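Local coordinates for protein hydrazine synthase alpha subunit (Candidatus Kuenenia stuttgartiensis, PDB 5C2V) that forms hydrazine, as part of a multi-haem complex, by condensing ammonia with hydroxylamine made in the gamma subunit, at residues S243-G248 and R256-V261; P269-G274 and G562-R567. All blocks are in the same frame, centred on the assembly; numbering follows the deposited sequence.

Contact 1 (S243-G248 and R256-V261)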
ATOM      1  N   SER D 243      10.703  -6.722  16.825  1.00 39.30           N
ATOM      2  CA  SER D 243      11.796  -6.894  15.882  1.00 54.81           C
ATOM      3  C   SER D 243      11.636  -5.965  14.687  1.00 71.47           C
ATOM      4  O   SER D 243      10.559  -5.875  14.099  1.00 51.48           O
ATOM      5  CB  SER D 243      11.872  -8.347  15.410  1.00 49.93           C
ATOM      6  OG  SER D 243      12.994  -8.553  14.568  1.00 46.26           O
ATOM      7  N   VAL D 244      12.710  -5.276  14.327  1.00 54.38           N
ATOM      8  CA  VAL D 244      12.674  -4.406  13.166  1.00 52.56           C
ATOM      9  C   VAL D 244      13.151  -5.174  11.946  1.00 57.83           C
ATOM     10  O   VAL D 244      14.332  -5.508  11.842  1.00 50.12           O
ATOM     11  CB  VAL D 244      13.553  -3.154  13.364  1.00 54.93           C
ATOM     12  CG1 VAL D 244      13.569  -2.308  12.099  1.00 63.53           C
ATOM     13  CG2 VAL D 244      13.065  -2.342  14.552  1.00 44.37           C
ATOM     14  N   GLN D 245      12.243  -5.457  11.017  1.00 50.18           N
ATOM     15  CA  GLN D 245      12.663  -6.093   9.783  1.00 57.54           C
ATOM     16  C   GLN D 245      12.727  -5.025   8.700  1.00 63.69           C
ATOM     17  O   GLN D 245      11.708  -4.628   8.122  1.00 59.30           O
ATOM     18  CB  GLN D 245      11.694  -7.215   9.402  1.00 56.59           C
ATOM     19  CG  GLN D 245      11.470  -8.238  10.511  1.00 46.60           C
ATOM     20  CD  GLN D 245      12.669  -9.142  10.728  1.00 53.83           C
ATOM     21  OE1 GLN D 245      13.309  -9.582   9.774  1.00 53.41           O
ATOM     22  NE2 GLN D 245      12.983  -9.417  11.989  1.00 60.66           N
ATOM     23  N   ALA D 246      13.949  -4.558   8.462  1.00 66.47           N
ATOM     24  CA  ALA D 246      14.249  -3.539   7.465  1.00 39.01           C
ATOM     25  C   ALA D 246      14.957  -4.047   6.209  1.00 41.29           C
ATOM     26  O   ALA D 246      15.272  -3.243   5.331  1.00 68.12           O
ATOM     27  CB  ALA D 246      15.074  -2.430   8.105  1.00 51.86           C
ATOM     28  N   ASN D 247      15.223  -5.350   6.121  1.00 38.69           N
ATOM     29  CA  ASN D 247      16.222  -5.855   5.171  1.00 35.44           C
ATOM     30  C   ASN D 247      15.969  -5.410   3.735  1.00 45.76           C
ATOM     31  O   ASN D 247      14.928  -5.701   3.157  1.00 52.30           O
ATOM     32  CB  ASN D 247      16.282  -7.387   5.224  1.00 32.79           C
ATOM     33  CG  ASN D 247      17.361  -7.970   4.318  1.00 50.79           C
ATOM     34  OD1 ASN D 247      18.261  -7.262   3.864  1.00 57.52           O
ATOM     35  ND2 ASN D 247      17.272  -9.269   4.053  1.00 47.88           N
ATOM     36  N   GLY D 248      16.959  -4.733   3.162  1.00 57.19           N
ATOM     37  CA  GLY D 248      16.856  -4.184   1.824  1.00 59.03           C
ATOM     38  C   GLY D 248      15.641  -3.310   1.563  1.00 53.57           C
ATOM     39  O   GLY D 248      15.297  -2.431   2.355  1.00 44.83           O
ATOM     40  N   ARG D 256       9.199  -3.113   8.398  1.00 62.97           N
ATOM     41  CA  ARG D 256       8.135  -3.127   9.409  1.00 58.54           C
ATOM     42  C   ARG D 256       8.649  -3.534  10.788  1.00 53.57           C
ATOM     43  O   ARG D 256       9.647  -4.238  10.900  1.00 57.94           O
ATOM     44  CB  ARG D 256       7.001  -4.071   8.993  1.00 52.82           C
ATOM     45  CG  ARG D 256       5.985  -3.467   8.033  1.00 70.88           C
ATOM     46  CD  ARG D 256       4.821  -4.416   7.783  1.00 66.54           C
ATOM     47  NE  ARG D 256       5.101  -5.372   6.716  1.00 88.31           N
ATOM     48  CZ  ARG D 256       4.724  -5.212   5.451  1.00 92.98           C
ATOM     49  NH1 ARG D 256       4.042  -4.132   5.091  1.00 71.02           N
ATOM     50  NH2 ARG D 256       5.022  -6.135   4.546  1.00 65.56           N
ATOM     51  N   VAL D 257       7.960  -3.093  11.837  1.00 52.01           N
ATOM     52  CA  VAL D 257       8.289  -3.512  13.197  1.00 55.41           C
ATOM     53  C   VAL D 257       7.257  -4.519  13.695  1.00 47.08           C
ATOM     54  O   VAL D 257       6.100  -4.171  13.930  1.00 46.70           O
ATOM     55  CB  VAL D 257       8.358  -2.319  14.169  1.00 63.81           C
ATOM     56  CG1 VAL D 257       8.622  -2.804  15.587  1.00 55.60           C
ATOM     57  CG2 VAL D 257       9.435  -1.342  13.731  1.00 53.65           C
ATOM     58  N   MET D 258       7.686  -5.765  13.856  1.00 43.88           N
ATOM     59  CA  MET D 258       6.776  -6.862  14.166  1.00 57.41           C
ATOM     60  C   MET D 258       6.878  -7.336  15.609  1.00 52.82           C
ATOM     61  O   MET D 258       7.933  -7.249  16.234  1.00 41.60           O
ATOM     62  CB  MET D 258       7.037  -8.047  13.234  1.00 63.93           C
ATOM     63  CG  MET D 258       8.359  -8.759  13.492  1.00 50.89           C
ATOM     64  SD  MET D 258       8.431 -10.405  12.760  1.00 48.17           S
ATOM     65  CE  MET D 258      10.154 -10.821  13.016  1.00 28.88           C
ATOM     66  N   ILE D 259       5.763  -7.823  16.139  1.00 49.26           N
ATOM     67  CA  ILE D 259       5.771  -8.524  17.413  1.00 39.06           C
ATOM     68  C   ILE D 259       6.044 -10.000  17.158  1.00 54.50           C
ATOM     69  O   ILE D 259       5.366 -10.631  16.342  1.00 47.88           O
ATOM     70  CB  ILE D 259       4.443  -8.360  18.165  1.00 43.16           C
ATOM     71  CG1 ILE D 259       4.150  -6.880  18.400  1.00 34.08           C
ATOM     72  CG2 ILE D 259       4.481  -9.110  19.487  1.00 54.55           C
ATOM     73  CD1 ILE D 259       2.857  -6.635  19.127  1.00 52.66           C
ATOM     74  N   CYS D 260       7.046 -10.545  17.844  1.00 42.48           N
ATOM     75  CA  CYS D 260       7.423 -11.940  17.652  1.00 59.84           C
ATOM     76  C   CYS D 260       7.897 -12.593  18.948  1.00 55.91           C
ATOM     77  O   CYS D 260       7.972 -11.942  19.994  1.00 53.42           O
ATOM     78  CB  CYS D 260       8.514 -12.047  16.585  1.00 39.89           C
ATOM     79  SG  CYS D 260      10.029 -11.143  16.975  1.00 55.16           S
ATOM     80  N   VAL D 261       8.216 -13.882  18.874  1.00 45.76           N
ATOM     81  CA  VAL D 261       8.729 -14.614  20.027  1.00 51.71           C
ATOM     82  C   VAL D 261       9.972 -15.419  19.665  1.00 54.68           C
ATOM     83  O   VAL D 261      10.202 -15.739  18.499  1.00 59.64           O
ATOM     84  CB  VAL D 261       7.678 -15.577  20.624  1.00 31.15           C
ATOM     85  CG1 VAL D 261       6.439 -14.820  21.067  1.00 43.25           C
ATOM     86  CG2 VAL D 261       7.313 -16.657  19.625  1.00 44.40           C
TER

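Contact 2 (P269-G274 and G562-R567). With HEC (heme c), chain B.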
ATOM      1  N   PRO D 269      13.285 -18.410  16.711  1.00 64.43           N
ATOM      2  CA  PRO D 269      12.504 -17.183  16.505  1.00 50.09           C
ATOM      3  C   PRO D 269      11.384 -17.365  15.479  1.00 59.57           C
ATOM      4  O   PRO D 269      11.611 -17.936  14.414  1.00 49.14           O
ATOM      5  CB  PRO D 269      13.548 -16.182  15.998  1.00 52.08           C
ATOM      6  CG  PRO D 269      14.627 -17.023  15.410  1.00 56.38           C
ATOM      7  CD  PRO D 269      14.674 -18.269  16.238  1.00 57.55           C
ATOM      8  N   ARG D 270      10.190 -16.878  15.803  1.00 45.62           N
ATOM      9  CA  ARG D 270       9.056 -16.953  14.888  1.00 47.19           C
ATOM     10  C   ARG D 270       8.168 -15.719  15.039  1.00 57.72           C
ATOM     11  O   ARG D 270       8.046 -15.169  16.133  1.00 51.67           O
ATOM     12  CB  ARG D 270       8.249 -18.231  15.135  1.00 52.88           C
ATOM     13  CG  ARG D 270       7.624 -18.310  16.516  1.00 50.17           C
ATOM     14  CD  ARG D 270       6.964 -19.655  16.766  1.00 52.24           C
ATOM     15  NE  ARG D 270       6.197 -19.659  18.010  1.00 38.55           N
ATOM     16  CZ  ARG D 270       4.896 -19.399  18.086  1.00 53.92           C
ATOM     17  NH1 ARG D 270       4.208 -19.118  16.988  1.00 65.70           N
ATOM     18  NH2 ARG D 270       4.281 -19.423  19.262  1.00 46.25           N
ATOM     19  N   PRO D 271       7.541 -15.278  13.936  1.00 50.83           N
ATOM     20  CA  PRO D 271       6.691 -14.082  13.962  1.00 35.34           C
ATOM     21  C   PRO D 271       5.358 -14.318  14.662  1.00 44.65           C
ATOM     22  O   PRO D 271       4.838 -15.433  14.637  1.00 51.87           O
ATOM     23  CB  PRO D 271       6.470 -13.785  12.479  1.00 45.93           C
ATOM     24  CG  PRO D 271       6.555 -15.121  11.831  1.00 51.88           C
ATOM     25  CD  PRO D 271       7.628 -15.858  12.584  1.00 42.72           C
ATOM     26  N   ILE D 272       4.817 -13.271  15.274  1.00 40.84           N
ATOM     27  CA  ILE D 272       3.496 -13.345  15.888  1.00 44.08           C
ATOM     28  C   ILE D 272       2.520 -12.462  15.119  1.00 54.48           C
ATOM     29  O   ILE D 272       1.543 -12.959  14.560  1.00 60.53           O
ATOM     30  CB  ILE D 272       3.526 -12.936  17.373  1.00 53.39           C
ATOM     31  CG1 ILE D 272       4.336 -13.948  18.183  1.00 48.96           C
ATOM     32  CG2 ILE D 272       2.114 -12.833  17.927  1.00 41.68           C
ATOM     33  CD1 ILE D 272       3.759 -15.349  18.167  1.00 42.60           C
ATOM     34  N   TYR D 273       2.768 -11.155  15.097  1.00 62.46           N
ATOM     35  CA  TYR D 273       1.901 -10.259  14.331  1.00 58.37           C
ATOM     36  C   TYR D 273       2.618  -9.018  13.799  1.00 62.30           C
ATOM     37  O   TYR D 273       3.489  -8.459  14.465  1.00 53.90           O
ATOM     38  CB  TYR D 273       0.705  -9.832  15.186  1.00 43.53           C
ATOM     39  CG  TYR D 273      -0.406  -9.171  14.402  1.00 56.79           C
ATOM     40  CD1 TYR D 273      -1.277  -9.925  13.625  1.00 56.62           C
ATOM     41  CD2 TYR D 273      -0.589  -7.794  14.440  1.00 69.04           C
ATOM     42  CE1 TYR D 273      -2.297  -9.327  12.907  1.00 74.71           C
ATOM     43  CE2 TYR D 273      -1.605  -7.187  13.725  1.00 67.71           C
ATOM     44  CZ  TYR D 273      -2.456  -7.959  12.961  1.00 67.79           C
ATOM     45  OH  TYR D 273      -3.469  -7.360  12.248  1.00 62.21           O
ATOM     46  N   GLY D 274       2.240  -8.593  12.596  1.00 56.92           N
ATOM     47  CA  GLY D 274       2.677  -7.313  12.064  1.00 60.68           C
ATOM     48  C   GLY D 274       3.734  -7.296  10.971  1.00 55.70           C
ATOM     49  O   GLY D 274       4.054  -6.227  10.451  1.00 69.74           O
ATOM     50  N   GLY D 562       3.883 -20.480   5.731  1.00 50.54           N
ATOM     51  CA  GLY D 562       3.080 -20.216   6.910  1.00 44.80           C
ATOM     52  C   GLY D 562       3.252 -21.231   8.024  1.00 63.31           C
ATOM     53  O   GLY D 562       2.554 -21.168   9.036  1.00 45.79           O
ATOM     54  N   SER D 563       4.171 -22.175   7.838  1.00 59.32           N
ATOM     55  CA  SER D 563       4.461 -23.156   8.878  1.00 57.45           C
ATOM     56  C   SER D 563       5.012 -22.474  10.121  1.00 55.34           C
ATOM     57  O   SER D 563       4.801 -22.944  11.236  1.00 62.64           O
ATOM     58  CB  SER D 563       5.450 -24.211   8.383  1.00 57.02           C
ATOM     59  OG  SER D 563       6.768 -23.694   8.327  1.00 58.59           O
ATOM     60  N   TYR D 564       5.742 -21.379   9.930  1.00 50.43           N
ATOM     61  CA  TYR D 564       6.203 -20.593  11.065  1.00 38.77           C
ATOM     62  C   TYR D 564       5.315 -19.386  11.373  1.00 47.99           C
ATOM     63  O   TYR D 564       5.651 -18.589  12.250  1.00 66.50           O
ATOM     64  CB  TYR D 564       7.658 -20.137  10.875  1.00 45.57           C
ATOM     65  CG  TYR D 564       8.072 -19.689   9.487  1.00 61.26           C
ATOM     66  CD1 TYR D 564       7.862 -18.383   9.059  1.00 49.93           C
ATOM     67  CD2 TYR D 564       8.728 -20.559   8.627  1.00 48.99           C
ATOM     68  CE1 TYR D 564       8.264 -17.968   7.797  1.00 58.73           C
ATOM     69  CE2 TYR D 564       9.133 -20.155   7.366  1.00 60.03           C
ATOM     70  CZ  TYR D 564       8.903 -18.858   6.955  1.00 64.13           C
ATOM     71  OH  TYR D 564       9.315 -18.455   5.700  1.00 45.21           O
ATOM     72  N   ARG D 565       4.196 -19.231  10.667  1.00 46.65           N
ATOM     73  CA  ARG D 565       3.320 -18.101  10.971  1.00 49.22           C
ATOM     74  C   ARG D 565       1.900 -18.482  11.417  1.00 43.03           C
ATOM     75  O   ARG D 565       1.621 -18.520  12.615  1.00 44.37           O
ATOM     76  CB  ARG D 565       3.244 -17.180   9.744  1.00 52.20           C
ATOM     77  CG  ARG D 565       2.274 -16.008   9.863  1.00 31.01           C
ATOM     78  CD  ARG D 565       2.639 -15.078  11.001  1.00 45.76           C
ATOM     79  NE  ARG D 565       1.614 -14.061  11.210  1.00 36.40           N
ATOM     80  CZ  ARG D 565       0.562 -14.213  12.008  1.00 45.12           C
ATOM     81  NH1 ARG D 565       0.398 -15.342  12.683  1.00 62.66           N
ATOM     82  NH2 ARG D 565      -0.323 -13.233  12.137  1.00 53.03           N
ATOM     83  N   GLY D 566       1.010 -18.767  10.470  1.00 55.46           N
ATOM     84  CA  GLY D 566      -0.372 -19.066  10.812  1.00 35.62           C
ATOM     85  C   GLY D 566      -0.880 -20.459  10.504  1.00 40.95           C
ATOM     86  O   GLY D 566      -2.054 -20.755  10.729  1.00 54.64           O
ATOM     87  N   ARG D 567      -0.006 -21.327  10.011  1.00 36.22           N
ATOM     88  CA  ARG D 567      -0.455 -22.613   9.498  1.00 50.58           C
ATOM     89  C   ARG D 567       0.280 -23.779  10.140  1.00 57.76           C
ATOM     90  O   ARG D 567       1.433 -23.653  10.553  1.00 54.25           O
ATOM     91  CB  ARG D 567      -0.293 -22.668   7.975  1.00 53.53           C
ATOM     92  CG  ARG D 567      -1.310 -21.825   7.216  1.00 54.57           C
ATOM     93  CD  ARG D 567      -1.195 -22.011   5.709  1.00 37.43           C
ATOM     94  NE  ARG D 567      -1.371 -23.402   5.298  1.00 36.46           N
ATOM     95  CZ  ARG D 567      -2.550 -24.008   5.187  1.00 51.11           C
ATOM     96  NH1 ARG D 567      -3.668 -23.351   5.463  1.00 38.44           N
ATOM     97  NH2 ARG D 567      -2.611 -25.276   4.803  1.00 43.99           N
TER
HETATM   98 FE   HEC B 905      11.185 -17.593   5.378  1.00 48.54          FE
HETATM   99  CHA HEC B 905       9.971 -14.421   6.001  1.00 67.93           C
HETATM  100  CHB HEC B 905      11.873 -17.967   8.715  1.00 51.37           C
HETATM  101  CHC HEC B 905      12.767 -20.593   4.728  1.00 55.11           C
HETATM  102  CHD HEC B 905      10.709 -17.144   2.012  1.00 57.58           C
HETATM  103  NA  HEC B 905      10.960 -16.418   7.043  1.00 50.11           N
HETATM  104  C1A HEC B 905      10.445 -15.137   7.077  1.00 53.49           C
HETATM  105  C2A HEC B 905      10.485 -14.671   8.446  1.00 53.17           C
HETATM  106  C3A HEC B 905      11.010 -15.643   9.197  1.00 61.40           C
HETATM  107  C4A HEC B 905      11.320 -16.764   8.331  1.00 59.62           C
HETATM  108  CMA HEC B 905      11.247 -15.590  10.722  1.00 46.79           C
HETATM  109  CAA HEC B 905      10.006 -13.286   8.932  1.00 41.94           C
HETATM  110  CBA HEC B 905       8.603 -13.395   9.522  1.00 45.38           C
HETATM  111  CGA HEC B 905       7.594 -13.719   8.450  1.00 58.95           C
HETATM  112  O1A HEC B 905       6.783 -14.659   8.652  1.00 62.20           O
HETATM  113  O2A HEC B 905       7.597 -13.042   7.391  1.00 66.99           O
HETATM  114  NB  HEC B 905      12.272 -18.969   6.502  1.00 71.76           N
HETATM  115  C1B HEC B 905      12.168 -19.024   7.881  1.00 54.23           C
HETATM  116  C2B HEC B 905      12.415 -20.391   8.290  1.00 69.38           C
HETATM  117  C3B HEC B 905      12.668 -21.117   7.200  1.00 62.03           C
HETATM  118  C4B HEC B 905      12.581 -20.239   6.048  1.00 58.13           C
HETATM  119  CMB HEC B 905      12.402 -20.917   9.741  1.00 43.09           C
HETATM  120  CAB HEC B 905      12.981 -22.631   7.189  1.00 38.59           C
HETATM  121  CBB HEC B 905      14.435 -22.862   6.720  1.00 38.39           C
HETATM  122  NC  HEC B 905      11.606 -18.699   3.685  1.00 46.91           N
HETATM  123  C1C HEC B 905      12.360 -19.857   3.637  1.00 63.74           C
HETATM  124  C2C HEC B 905      12.548 -20.211   2.245  1.00 58.70           C
HETATM  125  C3C HEC B 905      12.077 -19.206   1.502  1.00 52.51           C
HETATM  126  C4C HEC B 905      11.412 -18.268   2.387  1.00 55.43           C
HETATM  127  CMC HEC B 905      13.448 -21.357   1.730  1.00 44.58           C
HETATM  128  CAC HEC B 905      12.121 -19.134  -0.040  1.00 42.05           C
HETATM  129  CBC HEC B 905      13.031 -17.963  -0.474  1.00 51.78           C
HETATM  130  ND  HEC B 905      10.463 -16.023   4.191  1.00 70.58           N
HETATM  131  C1D HEC B 905      10.337 -16.088   2.808  1.00 49.37           C
HETATM  132  C2D HEC B 905       9.748 -14.860   2.326  1.00 51.61           C
HETATM  133  C3D HEC B 905       9.513 -14.010   3.579  1.00 60.05           C
HETATM  134  C4D HEC B 905       9.991 -14.810   4.682  1.00 55.98           C
HETATM  135  CMD HEC B 905       9.423 -14.498   0.860  1.00 44.49           C
HETATM  136  CAD HEC B 905       8.908 -12.593   3.661  1.00 55.11           C
HETATM  137  CBD HEC B 905       9.854 -11.617   2.973  1.00 41.68           C
HETATM  138  CGD HEC B 905       9.268 -10.233   3.012  1.00 54.79           C
HETATM  139  O1D HEC B 905       9.820  -9.342   2.320  1.00 57.99           O
HETATM  140  O2D HEC B 905       8.250 -10.025   3.723  1.00 42.45           O
HETATM  141  O   HOH W   1       2.560 -16.463  14.077  1.00 39.92           O

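Contact 1 (S243-G248 and R256-V261)
The carboxamide of Gln245 has the methyl CE of Met258 on one side of its plane, displaced toward the nitrogen, with 3.3 Å from CE to Gln245 NE2. At its other end the amide is held through Gln245 OE1, hydrogen-bonded to Thr544. NE2 gives a weak bond to Ser243 OG, which lies slightly to the other side of the amide plane and is itself bonded to Asn228. Met258 reaches this group because CG stands between backbone N and carbonyl carbon (chi1 70°) and the chain then runs extended, bringing CE out over the gap between the two strands. CE also lies 3.8 Å from Ser243 CB, and Cys260 SG approaches the same Ser243 CB from farther along its strand. On the opposite face of the sheet Val244 and Val257 meet through one branch each, CG2 to CG2 at 3.9 Å, in a non-hydrogen-bonded pair. That pair is framed by two hydrogen-bonded ones. Ser243 and Met258 exchange N-H and C=O both ways, each bond 2.9 Å from N to O, and Gln245 and Arg256 do the same. Between the pairs, Val257 CA makes a CA-H...O contact with Ser243 O at 3.4 Å. The short strand segments run antiparallel at 141°, a marked twist. Met258 also packs on Pro271 near the haem c. This is the hairpin of the second and third strands in a four-stranded antiparallel meander, consistent with one blade of the six-bladed beta-propeller of the N-terminal domain.

Contact 2 (P269-G274 and G562-R567)
Arg565 lays its guanidinium against the backbone of strand 270-273, with Ile272 O 2.9 Å above the plane and over its centre, so that the carbonyl meets the cation from a face without making a hydrogen bond to it. The bend at chi2 (61°) turns CD toward the strand, 4.0 Å from Pro271 CG. Off the NH2 end of the guanidinium the Tyr273 ring crosses obliquely, its plane 76° from that of the guanidinium, with Tyr273 CD1 3.8 Å from Arg565 NH2. NH2 is held by a salt bridge to Glu279 and a bond to Pro321 O, which fix the group's rotation. One water gives hydrogen bonds to both Pro271 O and Arg565 O and accepts a weak one from Arg565 NH1, joining the two backbones. Ile272 and Tyr273 together face Ile259 in a classic beta bulge. Alongside, Tyr564 is the axial ligand of a pentacoordinated c-type haem, its OH 2.1 Å from the iron; His560, which follows the haem-binding Cys559, coordinates a zinc ion instead. The tyrosine ring has the methine carbon CHB of the haem over one face, offset toward the rim, and propionate oxygen O1A at its edge, in plane. Pro271 fits between this propionate and the loop: CG lies 3.2 Å from O1A of the haem, while CD lies 3.4 Å from Tyr564 O and meets the ring obliquely at Tyr564 CD1. At the strand's start Arg270 sets CB against Tyr564 O and sends NH2 to Asn250 of the beta subunit.

The two contacts lie in series along the chain, 12 Å apart between centres, and share one four-stranded antiparallel sheet. Contact 1 pairs strands 239-245 and 256-262; the next strand, 270-273, is outermost in the sheet within this chain and takes part in contact 2. Ile259 joins them, its N and O each probably hydrogen-bonded at 2.9 Å, to Tyr273 O and Ile272 N respectively. Contact 1 is a local hairpin, whereas contact 2 reaches 288 residues onward to the loop after strand 553-556 that supplies the axial haem ligand. The sheet thus passes from its interior pairing to an edge lining the pocket of the middle-domain haem.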